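Prefoldin beta subunit 1 (Thermococcus sp., PDB 2ZQM) acts as a molecular chaperone that stabilises a range of proteins and seems to fulfil an ATP-independent, HSP70-like function in archaeal de novo protein folding. Local coordinates at residues A[3-8]-A[109-114]; A[20-25]-A[95-100]; A[34-39]-A[81-86]. One frame throughout, in Å; residues are numbered along the deposited sequence.

Interaction 1: A[3-8]-A[109-114]; sequences NIPPQV and SALRPP
Val8 and Leu111 meet methyl to isopropyl at the ends of the two long helices. Val8 CG1 sits against the whole branch point of Leu111: it lies 4.0 Å from Leu111 CG and 4.1 Å from Leu111 CD1, with Leu111 CD2 equally near. One methyl is thus seated over the three-carbon head of the leucine, and the two side chains cross obliquely. The valine divides its methyls between two partners. With CG1 anti to the backbone N (chi1 -179°), CG2 falls beside that nitrogen, where it touches Ala110 CB at 3.7 Å, the closest approach between the two segments. Leu111 CD2 reaches furthest towards the N-terminal residues and meets Pro5 CD at 4.0 Å, again with the side chains at a slant. Ile4 joins more loosely at the margin, its CG1 lying 4.3 Å from Leu111 CD2, while its side chain also packs on Gln9 and Leu12 of helix 6-47, which begins just after it. No hydrogen bond spans the two segments, so the contact is purely apolar. Of the residues that touch, Val8 alone is buried. Pro5, at the N-cap position of helix 6-47, thus meets Leu111 through its ring CD, while its carbonyl O receives a weak hydrogen bond from Val8 N. In prefoldins the ends of the coiled coils bearing the chain termini form the tips of the tentacles, and partly exposed apolar groups such as Ile4 and Leu111 are consistent with such a tip. The contact joins the start of helix 6-47 to the last part of helix 68-111, about 35 Å from the centre of the chain; strands 55-59 and 62-66 belong to the connection at the other end of this helix pair.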
loop_
_atom_site.group_PDB
_atom_site.type_symbol
_atom_site.label_atom_id
_atom_site.label_comp_id
_atom_site.label_asym_id
_atom_site.label_seq_id
_atom_site.Cartn_x
_atom_site.Cartn_y
_atom_site.Cartn_z
ATOM N N ASN A 3 28.412 -35.134 -8.617
ATOM C CA ASN A 3 29.261 -34.244 -7.846
ATOM C C ASN A 3 29.346 -32.881 -8.506
ATOM O O ASN A 3 30.098 -32.694 -9.461
ATOM C CB ASN A 3 30.651 -34.858 -7.729
ATOM C CG ASN A 3 30.625 -36.223 -7.061
ATOM O OD1 ASN A 3 30.398 -36.328 -5.857
ATOM N ND2 ASN A 3 30.843 -37.273 -7.846
ATOM N N ILE A 4 28.559 -31.935 -8.001
ATOM C CA ILE A 4 28.565 -30.583 -8.542
ATOM C C ILE A 4 29.783 -29.882 -7.944
ATOM O O ILE A 4 29.879 -29.689 -6.724
ATOM C CB ILE A 4 27.268 -29.826 -8.171
ATOM C CG1 ILE A 4 26.064 -30.589 -8.747
ATOM C CG2 ILE A 4 27.323 -28.392 -8.710
ATOM C CD1 ILE A 4 24.726 -29.953 -8.480
ATOM N N PRO A 5 30.743 -29.507 -8.796
ATOM C CA PRO A 5 31.954 -28.829 -8.327
ATOM C C PRO A 5 31.621 -27.511 -7.624
ATOM O O PRO A 5 30.630 -26.856 -7.946
ATOM C CB PRO A 5 32.735 -28.577 -9.615
ATOM C CG PRO A 5 32.196 -29.593 -10.568
ATOM C CD PRO A 5 30.749 -29.645 -10.261
ATOM N N PRO A 6 32.456 -27.106 -6.656
ATOM C CA PRO A 6 32.227 -25.851 -5.933
ATOM C C PRO A 6 32.033 -24.664 -6.894
ATOM O O PRO A 6 31.231 -23.773 -6.643
ATOM C CB PRO A 6 33.501 -25.700 -5.093
ATOM C CG PRO A 6 33.844 -27.151 -4.742
ATOM C CD PRO A 6 33.564 -27.886 -6.069
ATOM N N GLN A 7 32.774 -24.636 -8.001
ATOM C CA GLN A 7 32.620 -23.515 -8.925
ATOM C C GLN A 7 31.268 -23.529 -9.614
ATOM O O GLN A 7 30.714 -22.480 -9.926
ATOM C CB GLN A 7 33.758 -23.502 -9.959
ATOM C CG GLN A 7 35.130 -23.381 -9.296
ATOM C CD GLN A 7 36.269 -23.282 -10.297
ATOM O OE1 GLN A 7 36.419 -22.272 -10.982
ATOM N NE2 GLN A 7 37.070 -24.335 -10.387
ATOM N N VAL A 8 30.719 -24.716 -9.840
ATOM C CA VAL A 8 29.414 -24.798 -10.482
ATOM C C VAL A 8 28.328 -24.455 -9.450
ATOM O O VAL A 8 27.301 -23.890 -9.794
ATOM C CB VAL A 8 29.164 -26.200 -11.086
ATOM C CG1 VAL A 8 27.814 -26.235 -11.755
ATOM C CG2 VAL A 8 30.249 -26.521 -12.126
ATOM N N SER A 109 27.134 -27.126 -19.555
ATOM C CA SER A 109 28.356 -27.628 -20.159
ATOM C C SER A 109 29.251 -28.234 -19.084
ATOM O O SER A 109 29.853 -29.286 -19.291
ATOM C CB SER A 109 29.097 -26.500 -20.872
ATOM O OG SER A 109 30.311 -26.973 -21.420
ATOM N N ALA A 110 29.335 -27.580 -17.927
ATOM C CA ALA A 110 30.179 -28.093 -16.854
ATOM C C ALA A 110 29.680 -29.422 -16.287
ATOM O O ALA A 110 30.473 -30.292 -15.954
ATOM C CB ALA A 110 30.303 -27.062 -15.741
ATOM N N LEU A 111 28.363 -29.580 -16.193
ATOM C CA LEU A 111 27.764 -30.791 -15.641
ATOM C C LEU A 111 27.475 -31.903 -16.654
ATOM O O LEU A 111 27.020 -32.984 -16.283
ATOM C CB LEU A 111 26.465 -30.431 -14.920
ATOM C CG LEU A 111 26.657 -29.497 -13.722
ATOM C CD1 LEU A 111 25.302 -29.181 -13.078
ATOM C CD2 LEU A 111 27.587 -30.174 -12.723
ATOM N N ARG A 112 27.740 -31.636 -17.924
ATOM C CA ARG A 112 27.489 -32.614 -18.977
ATOM C C ARG A 112 28.356 -33.854 -18.803
ATOM O O ARG A 112 29.562 -33.752 -18.578
ATOM C CB ARG A 112 27.769 -31.981 -20.340
ATOM C CG ARG A 112 27.394 -32.839 -21.535
ATOM C CD ARG A 112 27.443 -32.003 -22.806
ATOM N NE ARG A 112 27.085 -32.763 -23.998
ATOM C CZ ARG A 112 26.951 -32.226 -25.208
ATOM N NH1 ARG A 112 27.145 -30.925 -25.382
ATOM N NH2 ARG A 112 26.623 -32.987 -26.245
ATOM N N PRO A 113 27.748 -35.048 -18.883
ATOM C CA PRO A 113 28.516 -36.288 -18.735
ATOM C C PRO A 113 29.669 -36.323 -19.747
ATOM O O PRO A 113 29.532 -35.852 -20.876
ATOM C CB PRO A 113 27.467 -37.365 -18.996
ATOM C CG PRO A 113 26.230 -36.744 -18.421
ATOM C CD PRO A 113 26.303 -35.328 -18.948
ATOM N N PRO A 114 30.822 -36.874 -19.348
ATOM C CA PRO A 114 31.985 -36.951 -20.239
ATOM C C PRO A 114 31.810 -37.902 -21.431
ATOM O O PRO A 114 30.753 -38.568 -21.532
ATOM C CB PRO A 114 33.100 -37.393 -19.299
ATOM C CG PRO A 114 32.364 -38.289 -18.337
ATOM C CD PRO A 114 31.110 -37.500 -18.044
#

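Interaction 2: A[20-25]-A[95-100]; sequences QQLQLV and KLNEKL
Leu22 carries its CG anti to the backbone N (chi1 174°), while Leu96 has a chi1 of -93°, away from a staggered value, and the two leucines slide past each other in opposite directions. Leu96 CD1 is driven in beside the opposing backbone, 3.6 Å from Leu22 CA, and Leu22 CD1 in turn lies 4.0 Å from Leu96 CB. Each side chain therefore reaches the root of the other. The other methyl, Leu22 CD2, touches Leu100 CD1 at 3.6 Å and also presses on Asn97 OD1 at 3.4 Å. The latter is a close contact without a hydrogen bond, the asparagine crossing the leucine at about a right angle. Val25 CG2 covers Leu96 CD1 from one helical turn along, at 3.9 Å. Gln21 adds its extended chain at about a right angle to Leu96, OE1 standing 4.2 Å from Leu96 CD2; that oxygen is hydrogen-bonded to a bound glycerol, probably taken up from the crystallisation liquor. The pattern is reciprocal knobs-into-holes packing. Leu22 enters a hole lined by Glu93, Leu96, Asn97 and Leu100, and Leu96 enters one lined by Tyr18, Gln21, Leu22 and Val25. An angle of 159° between the helix directions and an axis separation of 10.1 Å fit the antiparallel coiled coil of a prefoldin subunit. Leucines fill the seam, whereas glutamine and asparagine border it towards solvent. The contact joins helix 6-47 to helix 68-111 partway along their shared length, and Leu15 and Tyr18 of helix 6-47, both touched by Leu100, continue the seam towards the chain termini.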
loop_
_atom_site.group_PDB
_atom_site.type_symbol
_atom_site.label_atom_id
_atom_site.label_comp_id
_atom_site.label_asym_id
_atom_site.label_seq_id
_atom_site.Cartn_x
_atom_site.Cartn_y
_atom_site.Cartn_z
ATOM N N GLN A 20 16.553 -13.239 -9.313
ATOM C CA GLN A 20 15.900 -12.322 -8.394
ATOM C C GLN A 20 16.054 -10.892 -8.923
ATOM O O GLN A 20 15.118 -10.095 -8.864
ATOM C CB GLN A 20 16.507 -12.447 -6.997
ATOM C CG GLN A 20 16.393 -13.858 -6.403
ATOM C CD GLN A 20 17.190 -14.024 -5.123
ATOM O OE1 GLN A 20 18.041 -13.198 -4.799
ATOM N NE2 GLN A 20 16.931 -15.106 -4.396
ATOM N N GLN A 21 17.235 -10.570 -9.446
ATOM C CA GLN A 21 17.487 -9.245 -9.999
ATOM C C GLN A 21 16.562 -8.988 -11.201
ATOM O O GLN A 21 16.015 -7.895 -11.349
ATOM C CB GLN A 21 18.963 -9.132 -10.404
ATOM C CG GLN A 21 19.926 -8.981 -9.216
ATOM C CD GLN A 21 21.384 -9.270 -9.578
ATOM O OE1 GLN A 21 21.772 -9.172 -10.739
ATOM N NE2 GLN A 21 22.195 -9.620 -8.579
ATOM N N LEU A 22 16.365 -9.996 -12.049
ATOM C CA LEU A 22 15.488 -9.839 -13.218
ATOM C C LEU A 22 14.040 -9.631 -12.769
ATOM O O LEU A 22 13.295 -8.831 -13.341
ATOM C CB LEU A 22 15.577 -11.070 -14.131
ATOM C CG LEU A 22 14.621 -11.132 -15.332
ATOM C CD1 LEU A 22 14.933 -10.023 -16.316
ATOM C CD2 LEU A 22 14.750 -12.485 -16.020
ATOM N N GLN A 23 13.636 -10.376 -11.753
ATOM C CA GLN A 23 12.288 -10.242 -11.228
ATOM C C GLN A 23 12.045 -8.771 -10.845
ATOM O O GLN A 23 10.997 -8.198 -11.153
ATOM C CB GLN A 23 12.145 -11.149 -10.008
ATOM C CG GLN A 23 10.728 -11.411 -9.555
ATOM C CD GLN A 23 10.689 -12.300 -8.326
ATOM O OE1 GLN A 23 11.375 -13.323 -8.265
ATOM N NE2 GLN A 23 9.885 -11.918 -7.343
ATOM N N LEU A 24 13.019 -8.160 -10.179
ATOM C CA LEU A 24 12.888 -6.763 -9.766
ATOM C C LEU A 24 12.820 -5.822 -10.971
ATOM O O LEU A 24 11.942 -4.948 -11.044
ATOM C CB LEU A 24 14.059 -6.363 -8.863
ATOM C CG LEU A 24 14.168 -4.875 -8.492
ATOM C CD1 LEU A 24 12.928 -4.423 -7.703
ATOM C CD2 LEU A 24 15.441 -4.654 -7.678
ATOM N N VAL A 25 13.737 -5.997 -11.919
ATOM C CA VAL A 25 13.757 -5.152 -13.112
ATOM C C VAL A 25 12.431 -5.240 -13.846
ATOM O O VAL A 25 11.900 -4.234 -14.330
ATOM C CB VAL A 25 14.914 -5.556 -14.069
ATOM C CG1 VAL A 25 14.743 -4.895 -15.443
ATOM C CG2 VAL A 25 16.255 -5.125 -13.456
ATOM N N LYS A 95 19.819 -7.358 -21.001
ATOM C CA LYS A 95 21.144 -7.721 -20.522
ATOM C C LYS A 95 21.052 -8.876 -19.528
ATOM O O LYS A 95 21.877 -9.793 -19.541
ATOM C CB LYS A 95 21.818 -6.547 -19.823
ATOM C CG LYS A 95 22.547 -5.580 -20.733
ATOM C CD LYS A 95 23.256 -4.518 -19.886
ATOM C CE LYS A 95 23.778 -3.383 -20.730
ATOM N NZ LYS A 95 24.454 -2.369 -19.885
ATOM N N LEU A 96 20.057 -8.827 -18.650
ATOM C CA LEU A 96 19.912 -9.885 -17.655
ATOM C C LEU A 96 19.526 -11.206 -18.289
ATOM O O LEU A 96 20.016 -12.257 -17.878
ATOM C CB LEU A 96 18.890 -9.495 -16.590
ATOM C CG LEU A 96 19.504 -8.815 -15.365
ATOM C CD1 LEU A 96 18.415 -8.130 -14.543
ATOM C CD2 LEU A 96 20.269 -9.868 -14.547
ATOM N N ASN A 97 18.659 -11.157 -19.295
ATOM C CA ASN A 97 18.256 -12.381 -19.967
ATOM C C ASN A 97 19.455 -13.025 -20.642
ATOM O O ASN A 97 19.578 -14.248 -20.662
ATOM C CB ASN A 97 17.172 -12.101 -21.009
ATOM C CG ASN A 97 15.824 -11.839 -20.382
ATOM O OD1 ASN A 97 15.463 -12.470 -19.394
ATOM N ND2 ASN A 97 15.065 -10.919 -20.959
ATOM N N GLU A 98 20.341 -12.205 -21.198
ATOM C CA GLU A 98 21.518 -12.736 -21.868
ATOM C C GLU A 98 22.483 -13.343 -20.859
ATOM O O GLU A 98 23.099 -14.374 -21.125
ATOM C CB GLU A 98 22.219 -11.643 -22.676
ATOM C CG GLU A 98 23.456 -12.115 -23.453
ATOM C CD GLU A 98 23.171 -13.291 -24.395
ATOM O OE1 GLU A 98 22.118 -13.283 -25.070
ATOM O OE2 GLU A 98 24.008 -14.217 -24.467
ATOM N N LYS A 99 22.636 -12.711 -19.704
ATOM C CA LYS A 99 23.535 -13.275 -18.696
ATOM C C LYS A 99 22.982 -14.602 -18.192
ATOM O O LYS A 99 23.741 -15.550 -17.964
ATOM C CB LYS A 99 23.709 -12.321 -17.521
ATOM C CG LYS A 99 24.431 -11.033 -17.879
ATOM C CD LYS A 99 24.411 -10.090 -16.698
ATOM C CE LYS A 99 25.258 -8.868 -16.944
ATOM N NZ LYS A 99 25.239 -8.012 -15.728
ATOM N N LEU A 100 21.660 -14.669 -18.018
ATOM C CA LEU A 100 21.011 -15.895 -17.557
ATOM C C LEU A 100 21.178 -16.999 -18.595
ATOM O O LEU A 100 21.392 -18.164 -18.250
ATOM C CB LEU A 100 19.522 -15.644 -17.285
ATOM C CG LEU A 100 19.223 -14.860 -15.996
ATOM C CD1 LEU A 100 17.771 -14.372 -15.991
ATOM C CD2 LEU A 100 19.507 -15.747 -14.798
#

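Interaction 3: A[34-39]-A[81-86]; sequences LELTEA and TLEVRL
Glu35 and Arg85 are joined through a water molecule, which donates a hydrogen bond to Glu35 OE2 at 3.0 Å and accepts a longer one from Arg85 NH2 at 3.3 Å. The direct approach of Glu35 OE1 to Arg85 NH1 is 4.5 Å, beyond a salt bridge, so the water relays the polar link while the opposite charges may still attract one another. Glu35 is not purely polar here: its extended chain crosses Leu82 at about a right angle, and its OE1 lies 3.8 Å from Leu82 CD2. Leu82 CD1 goes deeper, to 3.8 Å from Leu36 CA, and also faces Ala39 CB. Leu36 has its CG anti to the backbone N (chi1 177°), and from there its two methyls fork over the opposing helix. CD1 packs on Leu82 CB at 3.9 Å; CD2 meets Leu86 CD2, also at 3.9 Å, the two side chains again crossing at about a right angle. Both Leu36 methyls straddle Glu83 CG. These neighbours, completed by Ile79, form the four-residue hole into which Leu36 fits as a knob, the packing that defines a coiled coil, here the antiparallel one of a prefoldin subunit. The axes of helices 34-39 and 81-86 pass 9.7 Å apart, at 154° between their directions. Leu36, Ala39 and Leu82 are buried in this seam, with Ala39 resting on Lys78 and Ile79 as well. The flanks are charged: Glu35 and Arg85 border the seam, and so does Glu83, whose OE2 forms a weak, long ion pair with Lys40. Arg85 and Leu86 also lie against Val32, one turn earlier on helix 6-47.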
loop_
_atom_site.group_PDB
_atom_site.type_symbol
_atom_site.label_atom_id
_atom_site.label_comp_id
_atom_site.label_asym_id
_atom_site.label_seq_id
_atom_site.Cartn_x
_atom_site.Cartn_y
_atom_site.Cartn_z
ATOM N N LEU A 34 2.633 0.591 -16.781
ATOM C CA LEU A 34 1.272 0.882 -16.341
ATOM C C LEU A 34 1.037 2.394 -16.358
ATOM O O LEU A 34 0.012 2.872 -16.848
ATOM C CB LEU A 34 1.045 0.328 -14.941
ATOM C CG LEU A 34 -0.286 0.701 -14.292
ATOM C CD1 LEU A 34 -1.451 0.379 -15.239
ATOM C CD2 LEU A 34 -0.424 -0.054 -12.979
ATOM N N GLU A 35 1.992 3.138 -15.813
ATOM C CA GLU A 35 1.905 4.583 -15.789
ATOM C C GLU A 35 1.864 5.129 -17.205
ATOM O O GLU A 35 1.146 6.094 -17.490
ATOM C CB GLU A 35 3.117 5.177 -15.077
ATOM C CG GLU A 35 3.099 5.045 -13.578
ATOM C CD GLU A 35 4.380 5.573 -12.951
ATOM O OE1 GLU A 35 4.744 6.740 -13.232
ATOM O OE2 GLU A 35 5.018 4.823 -12.185
ATOM N N LEU A 36 2.634 4.514 -18.093
ATOM C CA LEU A 36 2.680 4.976 -19.477
ATOM C C LEU A 36 1.328 4.738 -20.156
ATOM O O LEU A 36 0.839 5.575 -20.915
ATOM C CB LEU A 36 3.791 4.255 -20.235
ATOM C CG LEU A 36 3.926 4.566 -21.724
ATOM C CD1 LEU A 36 4.176 6.062 -21.911
ATOM C CD2 LEU A 36 5.067 3.736 -22.309
ATOM N N THR A 37 0.718 3.596 -19.867
ATOM C CA THR A 37 -0.573 3.274 -20.462
ATOM C C THR A 37 -1.624 4.257 -19.975
ATOM O O THR A 37 -2.437 4.741 -20.759
ATOM C CB THR A 37 -0.997 1.838 -20.107
ATOM O OG1 THR A 37 -0.043 0.921 -20.658
ATOM C CG2 THR A 37 -2.380 1.529 -20.683
ATOM N N GLU A 38 -1.611 4.556 -18.683
ATOM C CA GLU A 38 -2.569 5.496 -18.127
ATOM C C GLU A 38 -2.376 6.889 -18.728
ATOM O O GLU A 38 -3.350 7.571 -19.075
ATOM C CB GLU A 38 -2.414 5.558 -16.610
ATOM C CG GLU A 38 -2.522 4.197 -15.928
ATOM C CD GLU A 38 -2.148 4.239 -14.450
ATOM O OE1 GLU A 38 -1.221 5.002 -14.080
ATOM O OE2 GLU A 38 -2.770 3.493 -13.657
ATOM N N ALA A 39 -1.125 7.319 -18.863
ATOM C CA ALA A 39 -0.857 8.643 -19.428
ATOM C C ALA A 39 -1.324 8.739 -20.881
ATOM O O ALA A 39 -1.879 9.761 -21.299
ATOM C CB ALA A 39 0.632 8.969 -19.332
ATOM N N THR A 81 8.900 11.155 -21.120
ATOM C CA THR A 81 9.717 10.742 -19.984
ATOM C C THR A 81 9.603 9.261 -19.654
ATOM O O THR A 81 10.613 8.579 -19.463
ATOM C CB THR A 81 9.355 11.552 -18.719
ATOM O OG1 THR A 81 9.734 12.920 -18.915
ATOM C CG2 THR A 81 10.080 10.999 -17.490
ATOM N N LEU A 82 8.373 8.768 -19.569
ATOM C CA LEU A 82 8.137 7.369 -19.257
ATOM C C LEU A 82 8.698 6.440 -20.326
ATOM O O LEU A 82 9.182 5.350 -20.016
ATOM C CB LEU A 82 6.632 7.137 -19.074
ATOM C CG LEU A 82 6.072 7.731 -17.776
ATOM C CD1 LEU A 82 4.541 7.794 -17.822
ATOM C CD2 LEU A 82 6.543 6.890 -16.608
ATOM N N GLU A 83 8.624 6.846 -21.588
ATOM C CA GLU A 83 9.169 6.001 -22.642
ATOM C C GLU A 83 10.693 5.922 -22.560
ATOM O O GLU A 83 11.277 4.877 -22.838
ATOM C CB GLU A 83 8.708 6.500 -24.014
ATOM C CG GLU A 83 7.188 6.294 -24.173
ATOM C CD GLU A 83 6.639 6.631 -25.542
ATOM O OE1 GLU A 83 7.308 7.356 -26.314
ATOM O OE2 GLU A 83 5.513 6.171 -25.837
ATOM N N VAL A 84 11.340 7.018 -22.174
ATOM C CA VAL A 84 12.796 6.993 -22.040
ATOM C C VAL A 84 13.134 6.022 -20.899
ATOM O O VAL A 84 14.069 5.223 -20.998
ATOM C CB VAL A 84 13.378 8.384 -21.671
ATOM C CG1 VAL A 84 14.852 8.241 -21.252
ATOM C CG2 VAL A 84 13.298 9.329 -22.867
ATOM N N ARG A 85 12.362 6.093 -19.818
ATOM C CA ARG A 85 12.600 5.232 -18.668
ATOM C C ARG A 85 12.322 3.785 -19.010
ATOM O O ARG A 85 13.057 2.896 -18.609
ATOM C CB ARG A 85 11.724 5.658 -17.490
ATOM C CG ARG A 85 12.104 7.004 -16.887
ATOM C CD ARG A 85 11.215 7.322 -15.705
ATOM N NE ARG A 85 11.296 6.264 -14.701
ATOM C CZ ARG A 85 10.346 6.032 -13.802
ATOM N NH1 ARG A 85 9.254 6.790 -13.790
ATOM N NH2 ARG A 85 10.478 5.036 -12.934
ATOM N N LEU A 86 11.253 3.556 -19.765
ATOM C CA LEU A 86 10.884 2.211 -20.155
ATOM C C LEU A 86 11.998 1.579 -20.990
ATOM O O LEU A 86 12.373 0.433 -20.765
ATOM C CB LEU A 86 9.574 2.232 -20.955
ATOM C CG LEU A 86 9.112 0.861 -21.466
ATOM C CD1 LEU A 86 8.885 -0.038 -20.272
ATOM C CD2 LEU A 86 7.831 1.000 -22.303
HETATM O O HOH W 1 7.829 3.982 -11.367
#

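All three interactions join helix 6-47 to helix 68-111, spaced along a single antiparallel coiled coil. Centres of interactions 1 and 2 are 23 Å apart and those of 2 and 3 are 21 Å apart. Val8, Leu22 and Leu36 follow a spacing of fourteen residues, two heptads, each holding the same seam. The area buried grows inwards from the termini: interactions 1 and 2 are both surface contacts, 2 bordered by amide side chains, while 3 is partly buried. Interaction 3 alone has charged flanks linked by water. Interactions 2 and 3 share interlocking leucines, whereas interaction 1 relies on valine, proline, isoleucine and alanine about one leucine.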